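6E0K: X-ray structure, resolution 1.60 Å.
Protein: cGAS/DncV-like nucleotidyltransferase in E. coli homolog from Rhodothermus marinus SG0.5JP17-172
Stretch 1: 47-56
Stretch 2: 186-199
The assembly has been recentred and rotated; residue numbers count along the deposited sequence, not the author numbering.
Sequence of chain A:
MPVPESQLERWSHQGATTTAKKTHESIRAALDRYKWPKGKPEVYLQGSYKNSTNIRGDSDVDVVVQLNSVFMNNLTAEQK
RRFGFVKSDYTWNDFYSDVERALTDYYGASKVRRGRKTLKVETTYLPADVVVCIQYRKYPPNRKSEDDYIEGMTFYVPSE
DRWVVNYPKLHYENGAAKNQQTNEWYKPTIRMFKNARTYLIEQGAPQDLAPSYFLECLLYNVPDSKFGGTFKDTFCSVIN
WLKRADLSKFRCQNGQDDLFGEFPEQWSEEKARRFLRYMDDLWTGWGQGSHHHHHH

Stretch 1 47-56: GSYKNSTNIR
Stretch 2, residues 186-199: YKPTIRMFKNARTY

A helix, 186-199, offers its long cationic side chains to a loop whose backbone carbonyls are free to receive them. The loop follows a weakly bonded helical turn from about 47 to 50; Ser-52 takes left-handed backbone angles (58/30), Thr-53 returns to -112/14, Asn-54 is extended at -71/131, and Ile-55 folds back to -97/-8. Register is set by Thr-53 and Arg-191, whose CA atoms lie 5.6 Å apart, and loop and helix advance in the same sense, Asn-51 beside Lys-187 and Ile-55 beside Asn-195. Together they bury 508 Å².

Three successive loop carbonyls each receive a cation from the helix. Lys-187, its CB toward the loop, runs m, m, t, p; the final p turn brings NZ to 2.8 Å from Asn-51 O. A water accepts from Lys-187 NZ at 2.9 Å and donates to Asn-51 OD1 at 2.6 Å, so Asn-51 meets the ammonium twice, directly through its backbone O and through the water by way of OD1. Its chi1 is m, which also lets Asn-51 ND2 bond back to Gly-47 O at 2.9 Å and brace the turn. Gly-47, at 78/-166, has backbone angles that by themselves call for glycine.

Arg-191 starts sideways, but its m, t, m course with chi4 at -104° carries NH1 to Ser-52 O, 2.8 Å away, the oxygen lying at the guanidinium edge near its plane. Its aliphatic part is used as well: Arg-191 CG packs 3.7 Å from Thr-53 CA. Lys-194 begins at m and then stays t throughout, an extended reach that sets NZ 3.0 Å from Thr-53 O, with a weak bond of 3.4 Å from NZ to Thr-53 OG1.

The p rotamer of Thr-53 (chi1 58°) serves both of its branches: OG1 faces the Lys-194 ammonium, while CG2 lies 3.7 Å from Ile-190 CG2 and 3.8 Å from Lys-187 CD. A beta-branched hydroxyl residue thus meets charge and hydrocarbon at once.

Ile-55 points toward the helix and gives up the most area, 114 Å². With chi1 p and chi2 t, CG2 sits 3.8 Å from Lys-194 CB, and CD1 reaches 3.8 Å from Thr-198 OG1 and 3.9 Å from Arg-197 NH2, at the edge of that guanidinium. Arg-197 NH2 is itself occupied, donating to Thr-198 OG1 at 2.9 Å. Two waters link Ile-55 O to Asn-195: one donates to the carbonyl at 2.8 Å and accepts from Asn-195 ND2 at 3.0 Å; the other donates to Ile-55 O at 3.1 Å and to Asn-195 OD1 at 2.8 Å.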

ATOM      1  N   GLY A  47       2.383   2.043   2.778  1.00 17.69           N
ATOM      2  CA  GLY A  47       1.312   2.951   2.422  1.00 16.86           C
ATOM      3  C   GLY A  47       1.813   4.186   1.698  1.00 12.45           C
ATOM      4  O   GLY A  47       2.959   4.273   1.252  1.00 14.26           O
ATOM      5  N   SER A  48       0.920   5.169   1.615  1.00 13.02           N
ATOM      6  CA  SER A  48       1.160   6.302   0.727  1.00 10.94           C
ATOM      7  C   SER A  48       2.379   7.114   1.161  1.00 14.08           C
ATOM      8  O   SER A  48       3.183   7.523   0.317  1.00 12.61           O
ATOM      9  CB  SER A  48      -0.083   7.186   0.654  1.00 18.23           C
ATOM     10  OG  SER A  48      -0.340   7.810   1.896  1.00 25.14           O
ATOM     11  N   TYR A  49       2.555   7.347   2.466  1.00 13.41           N
ATOM     12  CA  TYR A  49       3.698   8.158   2.881  1.00 12.68           C
ATOM     13  C   TYR A  49       5.013   7.474   2.518  1.00 11.82           C
ATOM     14  O   TYR A  49       5.947   8.110   2.014  1.00 14.55           O
ATOM     15  CB  TYR A  49       3.657   8.432   4.384  1.00 11.77           C
ATOM     16  CG  TYR A  49       2.590   9.376   4.852  1.00 10.76           C
ATOM     17  CD1 TYR A  49       2.559  10.704   4.440  1.00 10.60           C
ATOM     18  CD2 TYR A  49       1.642   8.961   5.775  1.00 11.82           C
ATOM     19  CE1 TYR A  49       1.586  11.579   4.924  1.00 11.92           C
ATOM     20  CE2 TYR A  49       0.672   9.822   6.238  1.00 11.64           C
ATOM     21  CZ  TYR A  49       0.659  11.129   5.823  1.00 12.77           C
ATOM     22  OH  TYR A  49      -0.310  11.963   6.327  1.00 14.68           O
ATOM     23  N   LYS A  50       5.102   6.168   2.782  1.00 12.38           N
ATOM     24  CA  LYS A  50       6.311   5.428   2.452  1.00 12.13           C
ATOM     25  C   LYS A  50       6.599   5.497   0.966  1.00 12.24           C
ATOM     26  O   LYS A  50       7.756   5.658   0.550  1.00 13.41           O
ATOM     27  CB  LYS A  50       6.153   3.970   2.876  1.00 13.87           C
ATOM     28  CG  LYS A  50       7.292   3.073   2.446  1.00 14.51           C
ATOM     29  CD  LYS A  50       8.581   3.436   3.144  1.00 17.36           C
ATOM     30  CE  LYS A  50       9.678   2.446   2.811  1.00 21.40           C
ATOM     31  NZ  LYS A  50      10.938   2.726   3.547  1.00 23.36           N
ATOM     32  N   ASN A  51       5.558   5.382   0.155  1.00 11.00           N
ATOM     33  CA  ASN A  51       5.723   5.269  -1.284  1.00 12.95           C
ATOM     34  C   ASN A  51       5.673   6.609  -1.983  1.00 13.49           C
ATOM     35  O   ASN A  51       5.677   6.649  -3.221  1.00 13.96           O
ATOM     36  CB  ASN A  51       4.674   4.316  -1.853  1.00 12.96           C
ATOM     37  CG  ASN A  51       4.989   2.868  -1.513  1.00 14.42           C
ATOM     38  OD1 ASN A  51       5.754   2.213  -2.216  1.00 14.29           O
ATOM     39  ND2 ASN A  51       4.443   2.386  -0.405  1.00 14.91           N
ATOM     40  N   SER A  52       5.672   7.700  -1.211  1.00 12.26           N
ATOM     41  CA  SER A  52       5.645   9.065  -1.732  1.00 12.16           C
ATOM     42  C   SER A  52       4.439   9.313  -2.617  1.00 15.64           C
ATOM     43  O   SER A  52       4.498  10.137  -3.527  1.00 13.48           O
ATOM     44  CB  SER A  52       6.926   9.409  -2.501  1.00 16.22           C
ATOM     45  OG  SER A  52       8.058   9.251  -1.677  1.00 16.38           O
ATOM     46  N   THR A  53       3.327   8.634  -2.355  1.00 11.71           N
ATOM     47  CA  THR A  53       2.112   8.866  -3.123  1.00 12.79           C
ATOM     48  C   THR A  53       1.018   9.517  -2.296  1.00 12.64           C
ATOM     49  O   THR A  53      -0.129   9.579  -2.751  1.00 13.15           O
ATOM     50  CB  THR A  53       1.597   7.553  -3.720  1.00 14.29           C
ATOM     51  OG1 THR A  53       1.363   6.619  -2.663  1.00 15.31           O
ATOM     52  CG2 THR A  53       2.623   6.966  -4.668  1.00 17.26           C
ATOM     53  N   ASN A  54       1.346  10.048  -1.117  1.00 11.38           N
ATOM     54  CA  ASN A  54       0.345  10.738  -0.311  1.00 12.97           C
ATOM     55  C   ASN A  54      -0.045  12.074  -0.949  1.00 12.76           C
ATOM     56  O   ASN A  54       0.818  12.861  -1.356  1.00 12.33           O
ATOM     57  CB  ASN A  54       0.869  10.966   1.113  1.00 11.28           C
ATOM     58  CG  ASN A  54       2.171  11.747   1.136  1.00 11.39           C
ATOM     59  OD1 ASN A  54       3.196  11.283   0.622  1.00 13.41           O
ATOM     60  ND2 ASN A  54       2.141  12.928   1.743  1.00 12.62           N
ATOM     61  N   ILE A  55      -1.354  12.312  -1.074  1.00 11.70           N
ATOM     62  CA  ILE A  55      -1.830  13.583  -1.623  1.00 11.94           C
ATOM     63  C   ILE A  55      -2.203  14.577  -0.535  1.00 12.92           C
ATOM     64  O   ILE A  55      -2.456  15.754  -0.844  1.00 16.14           O
ATOM     65  CB  ILE A  55      -3.011  13.375  -2.599  1.00 13.29           C
ATOM     66  CG1 ILE A  55      -4.182  12.671  -1.909  1.00 15.57           C
ATOM     67  CG2 ILE A  55      -2.542  12.602  -3.838  1.00 15.59           C
ATOM     68  CD1 ILE A  55      -5.452  12.612  -2.754  1.00 15.30           C
ATOM     69  N   ARG A  56      -2.221  14.156   0.729  1.00 14.94           N
ATOM     70  CA  ARG A  56      -2.388  15.058   1.860  1.00 15.32           C
ATOM     71  C   ARG A  56      -1.238  14.853   2.834  1.00 13.34           C
ATOM     72  O   ARG A  56      -0.469  13.889   2.737  1.00 15.28           O
ATOM     73  CB  ARG A  56      -3.726  14.834   2.584  1.00 18.63           C
ATOM     74  CG  ARG A  56      -4.951  14.892   1.666  1.00 24.53           C
ATOM     75  CD  ARG A  56      -6.232  14.869   2.468  1.00 26.77           C
ATOM     76  NE  ARG A  56      -6.238  15.945   3.455  1.00 31.21           N
ATOM     77  CZ  ARG A  56      -6.678  17.177   3.226  1.00 33.76           C
ATOM     78  NH1 ARG A  56      -7.166  17.508   2.034  1.00 35.28           N
ATOM     79  NH2 ARG A  56      -6.636  18.083   4.194  1.00 31.47           N
ATOM     80  N   TYR A 186       6.777   8.383 -12.352  1.00  9.54           N
ATOM     81  CA  TYR A 186       5.778   7.413 -11.908  1.00 10.71           C
ATOM     82  C   TYR A 186       5.021   7.896 -10.670  1.00 10.84           C
ATOM     83  O   TYR A 186       3.786   7.890 -10.647  1.00 10.61           O
ATOM     84  CB  TYR A 186       6.454   6.060 -11.653  1.00  9.38           C
ATOM     85  CG  TYR A 186       5.530   4.984 -11.120  1.00 10.83           C
ATOM     86  CD1 TYR A 186       4.353   4.655 -11.796  1.00  9.65           C
ATOM     87  CD2 TYR A 186       5.839   4.276  -9.958  1.00 11.12           C
ATOM     88  CE1 TYR A 186       3.513   3.671 -11.318  1.00  9.89           C
ATOM     89  CE2 TYR A 186       5.000   3.293  -9.471  1.00 10.74           C
ATOM     90  CZ  TYR A 186       3.832   2.995 -10.167  1.00 11.09           C
ATOM     91  OH  TYR A 186       3.003   2.020  -9.663  1.00 13.30           O
ATOM     92  N   LYS A 187       5.732   8.337  -9.639  1.00 10.78           N
ATOM     93  CA  LYS A 187       5.016   8.710  -8.419  1.00 10.48           C
ATOM     94  C   LYS A 187       4.199   9.990  -8.603  1.00  9.76           C
ATOM     95  O   LYS A 187       3.052  10.039  -8.145  1.00 10.71           O
ATOM     96  CB  LYS A 187       5.990   8.844  -7.239  1.00 11.32           C
ATOM     97  CG  LYS A 187       6.728   7.552  -6.940  1.00 16.26           C
ATOM     98  CD  LYS A 187       5.786   6.400  -6.690  1.00 17.51           C
ATOM     99  CE  LYS A 187       6.563   5.146  -6.305  1.00 18.63           C
ATOM    100  NZ  LYS A 187       7.395   5.360  -5.081  1.00 17.04           N
ATOM    101  N   PRO A 188       4.716  11.046  -9.253  1.00 10.26           N
ATOM    102  CA  PRO A 188       3.836  12.194  -9.537  1.00 12.38           C
ATOM    103  C   PRO A 188       2.609  11.808 -10.334  1.00  9.39           C
ATOM    104  O   PRO A 188       1.541  12.402 -10.141  1.00 11.01           O
ATOM    105  CB  PRO A 188       4.738  13.159 -10.324  1.00 11.91           C
ATOM    106  CG  PRO A 188       6.143  12.804  -9.878  1.00 13.21           C
ATOM    107  CD  PRO A 188       6.113  11.308  -9.652  1.00 12.50           C
ATOM    108  N   THR A 189       2.732  10.828 -11.231  1.00  9.69           N
ATOM    109  CA  THR A 189       1.577  10.420 -12.023  1.00 11.13           C
ATOM    110  C   THR A 189       0.538   9.726 -11.151  1.00 12.89           C
ATOM    111  O   THR A 189      -0.665   9.974 -11.296  1.00 11.20           O
ATOM    112  CB  THR A 189       2.027   9.519 -13.179  1.00 11.72           C
ATOM    113  OG1 THR A 189       2.868  10.285 -14.057  1.00 11.89           O
ATOM    114  CG2 THR A 189       0.819   9.029 -13.981  1.00 14.52           C
ATOM    115  N   ILE A 190       0.978   8.859 -10.233  1.00 11.26           N
ATOM    116  CA  ILE A 190       0.049   8.262  -9.279  1.00  9.56           C
ATOM    117  C   ILE A 190      -0.698   9.346  -8.523  1.00 10.55           C
ATOM    118  O   ILE A 190      -1.924   9.292  -8.367  1.00 11.08           O
ATOM    119  CB  ILE A 190       0.790   7.336  -8.303  1.00  8.92           C
ATOM    120  CG1 ILE A 190       1.298   6.084  -9.023  1.00 10.62           C
ATOM    121  CG2 ILE A 190      -0.130   6.946  -7.153  1.00 11.61           C
ATOM    122  CD1 ILE A 190       2.217   5.258  -8.112  1.00 11.04           C
ATOM    123  N   ARG A 191       0.032  10.353  -8.046  1.00  9.68           N
ATOM    124  CA  ARG A 191      -0.616  11.394  -7.256  1.00  8.33           C
ATOM    125  C   ARG A 191      -1.591  12.197  -8.101  1.00  9.94           C
ATOM    126  O   ARG A 191      -2.676  12.547  -7.630  1.00 10.85           O
ATOM    127  CB  ARG A 191       0.434  12.307  -6.616  1.00  9.59           C
ATOM    128  CG  ARG A 191       1.335  11.521  -5.646  1.00 10.36           C
ATOM    129  CD  ARG A 191       2.227  12.436  -4.808  1.00 12.93           C
ATOM    130  NE  ARG A 191       3.023  13.333  -5.643  1.00 11.88           N
ATOM    131  CZ  ARG A 191       4.323  13.187  -5.902  1.00 11.29           C
ATOM    132  NH1 ARG A 191       5.024  12.194  -5.367  1.00 12.48           N
ATOM    133  NH2 ARG A 191       4.930  14.074  -6.697  1.00 14.84           N
ATOM    134  N   MET A 192      -1.217  12.489  -9.351  1.00 10.29           N
ATOM    135  CA  MET A 192      -2.124  13.166 -10.277  1.00 10.60           C
ATOM    136  C   MET A 192      -3.442  12.413 -10.402  1.00 10.72           C
ATOM    137  O   MET A 192      -4.520  13.003 -10.277  1.00 11.65           O
ATOM    138  CB  MET A 192      -1.463  13.302 -11.643  1.00 10.82           C
ATOM    139  CG  MET A 192      -2.386  13.954 -12.683  1.00 10.52           C
ATOM    140  SD  MET A 192      -1.729  13.829 -14.355  1.00 13.04           S
ATOM    141  CE  MET A 192      -1.887  12.066 -14.674  1.00 16.49           C
ATOM    142  N   PHE A 193      -3.380  11.099 -10.620  1.00 10.27           N
ATOM    143  CA  PHE A 193      -4.619  10.346 -10.764  1.00  9.39           C
ATOM    144  C   PHE A 193      -5.379  10.240  -9.444  1.00 12.60           C
ATOM    145  O   PHE A 193      -6.613  10.285  -9.439  1.00 11.44           O
ATOM    146  CB  PHE A 193      -4.333   8.966 -11.351  1.00  9.71           C
ATOM    147  CG  PHE A 193      -4.123   8.987 -12.834  1.00  9.74           C
ATOM    148  CD1 PHE A 193      -5.145   9.386 -13.690  1.00 11.36           C
ATOM    149  CD2 PHE A 193      -2.910   8.594 -13.386  1.00 11.55           C
ATOM    150  CE1 PHE A 193      -4.954   9.410 -15.066  1.00 12.39           C
ATOM    151  CE2 PHE A 193      -2.720   8.592 -14.768  1.00 10.92           C
ATOM    152  CZ  PHE A 193      -3.750   9.019 -15.609  1.00 12.37           C
ATOM    153  N   LYS A 194      -4.673  10.099  -8.317  1.00  9.74           N
ATOM    154  CA  LYS A 194      -5.357  10.131  -7.025  1.00  9.32           C
ATOM    155  C   LYS A 194      -6.109  11.439  -6.821  1.00  9.86           C
ATOM    156  O   LYS A 194      -7.251  11.443  -6.347  1.00 12.18           O
ATOM    157  CB  LYS A 194      -4.354   9.922  -5.881  1.00 10.33           C
ATOM    158  CG  LYS A 194      -3.935   8.496  -5.683  1.00 11.41           C
ATOM    159  CD  LYS A 194      -2.941   8.456  -4.530  1.00 16.03           C
ATOM    160  CE  LYS A 194      -2.582   7.075  -4.098  1.00 23.35           C
ATOM    161  NZ  LYS A 194      -1.962   7.229  -2.734  1.00 21.19           N
ATOM    162  N   ASN A 195      -5.460  12.567  -7.104  1.00 11.02           N
ATOM    163  CA  ASN A 195      -6.145  13.847  -6.940  1.00 11.58           C
ATOM    164  C   ASN A 195      -7.265  14.037  -7.963  1.00 11.26           C
ATOM    165  O   ASN A 195      -8.292  14.652  -7.642  1.00 12.73           O
ATOM    166  CB  ASN A 195      -5.140  14.991  -7.017  1.00 12.46           C
ATOM    167  CG  ASN A 195      -4.651  15.436  -5.644  1.00 12.70           C
ATOM    168  OD1 ASN A 195      -5.428  15.570  -4.688  1.00 14.51           O
ATOM    169  ND2 ASN A 195      -3.351  15.657  -5.537  1.00 13.53           N
ATOM    170  N   ALA A 196      -7.091  13.530  -9.185  1.00 11.72           N
ATOM    171  CA  ALA A 196      -8.187  13.576 -10.153  1.00 11.26           C
ATOM    172  C   ALA A 196      -9.391  12.794  -9.639  1.00 13.10           C
ATOM    173  O   ALA A 196     -10.528  13.277  -9.682  1.00 12.64           O
ATOM    174  CB  ALA A 196      -7.713  13.031 -11.498  1.00 11.51           C
ATOM    175  N   ARG A 197      -9.144  11.583  -9.132  1.00 11.24           N
ATOM    176  CA  ARG A 197     -10.186  10.771  -8.512  1.00 11.60           C
ATOM    177  C   ARG A 197     -10.879  11.517  -7.374  1.00 14.51           C
ATOM    178  O   ARG A 197     -12.112  11.582  -7.316  1.00 13.44           O
ATOM    179  CB  ARG A 197      -9.556   9.467  -8.001  1.00 12.48           C
ATOM    180  CG  ARG A 197     -10.433   8.603  -7.106  1.00 14.43           C
ATOM    181  CD  ARG A 197      -9.547   7.806  -6.148  1.00 20.17           C
ATOM    182  NE  ARG A 197      -8.838   8.719  -5.274  1.00 19.81           N
ATOM    183  CZ  ARG A 197      -7.886   8.394  -4.401  1.00 15.40           C
ATOM    184  NH1 ARG A 197      -7.463   7.134  -4.227  1.00 15.43           N
ATOM    185  NH2 ARG A 197      -7.349   9.361  -3.676  1.00 16.27           N
ATOM    186  N   THR A 198     -10.096  12.074  -6.447  1.00 12.05           N
ATOM    187  CA  THR A 198     -10.666  12.733  -5.276  1.00 10.78           C
ATOM    188  C   THR A 198     -11.432  13.997  -5.661  1.00 15.10           C
ATOM    189  O   THR A 198     -12.472  14.298  -5.069  1.00 16.28           O
ATOM    190  CB  THR A 198      -9.548  13.020  -4.275  1.00 15.26           C
ATOM    191  OG1 THR A 198      -9.050  11.763  -3.804  1.00 16.92           O
ATOM    192  CG2 THR A 198     -10.043  13.849  -3.097  1.00 18.07           C
ATOM    193  N   TYR A 199     -10.952  14.724  -6.669  1.00 13.87           N
ATOM    194  CA  TYR A 199     -11.713  15.851  -7.202  1.00 14.01           C
ATOM    195  C   TYR A 199     -13.107  15.414  -7.647  1.00 15.75           C
ATOM    196  O   TYR A 199     -14.103  16.094  -7.359  1.00 15.50           O
ATOM    197  CB  TYR A 199     -10.931  16.485  -8.357  1.00 12.93           C
ATOM    198  CG  TYR A 199     -11.691  17.480  -9.200  1.00 12.88           C
ATOM    199  CD1 TYR A 199     -12.328  17.088 -10.364  1.00 15.34           C
ATOM    200  CD2 TYR A 199     -11.730  18.815  -8.850  1.00 17.73           C
ATOM    201  CE1 TYR A 199     -13.017  17.995 -11.138  1.00 21.07           C
ATOM    202  CE2 TYR A 199     -12.407  19.726  -9.629  1.00 18.31           C
ATOM    203  CZ  TYR A 199     -13.049  19.304 -10.766  1.00 20.44           C
ATOM    204  OH  TYR A 199     -13.734  20.204 -11.548  1.00 23.81           O
TER
HETATM  205  O   HOH W   1       7.612   2.718  -4.009  1.00 15.42           O
HETATM  206  O   HOH W   2      -1.708  16.768  -3.322  1.00 15.79           O
HETATM  207  O   HOH W   3      -5.196  16.359  -2.043  1.00 22.61           O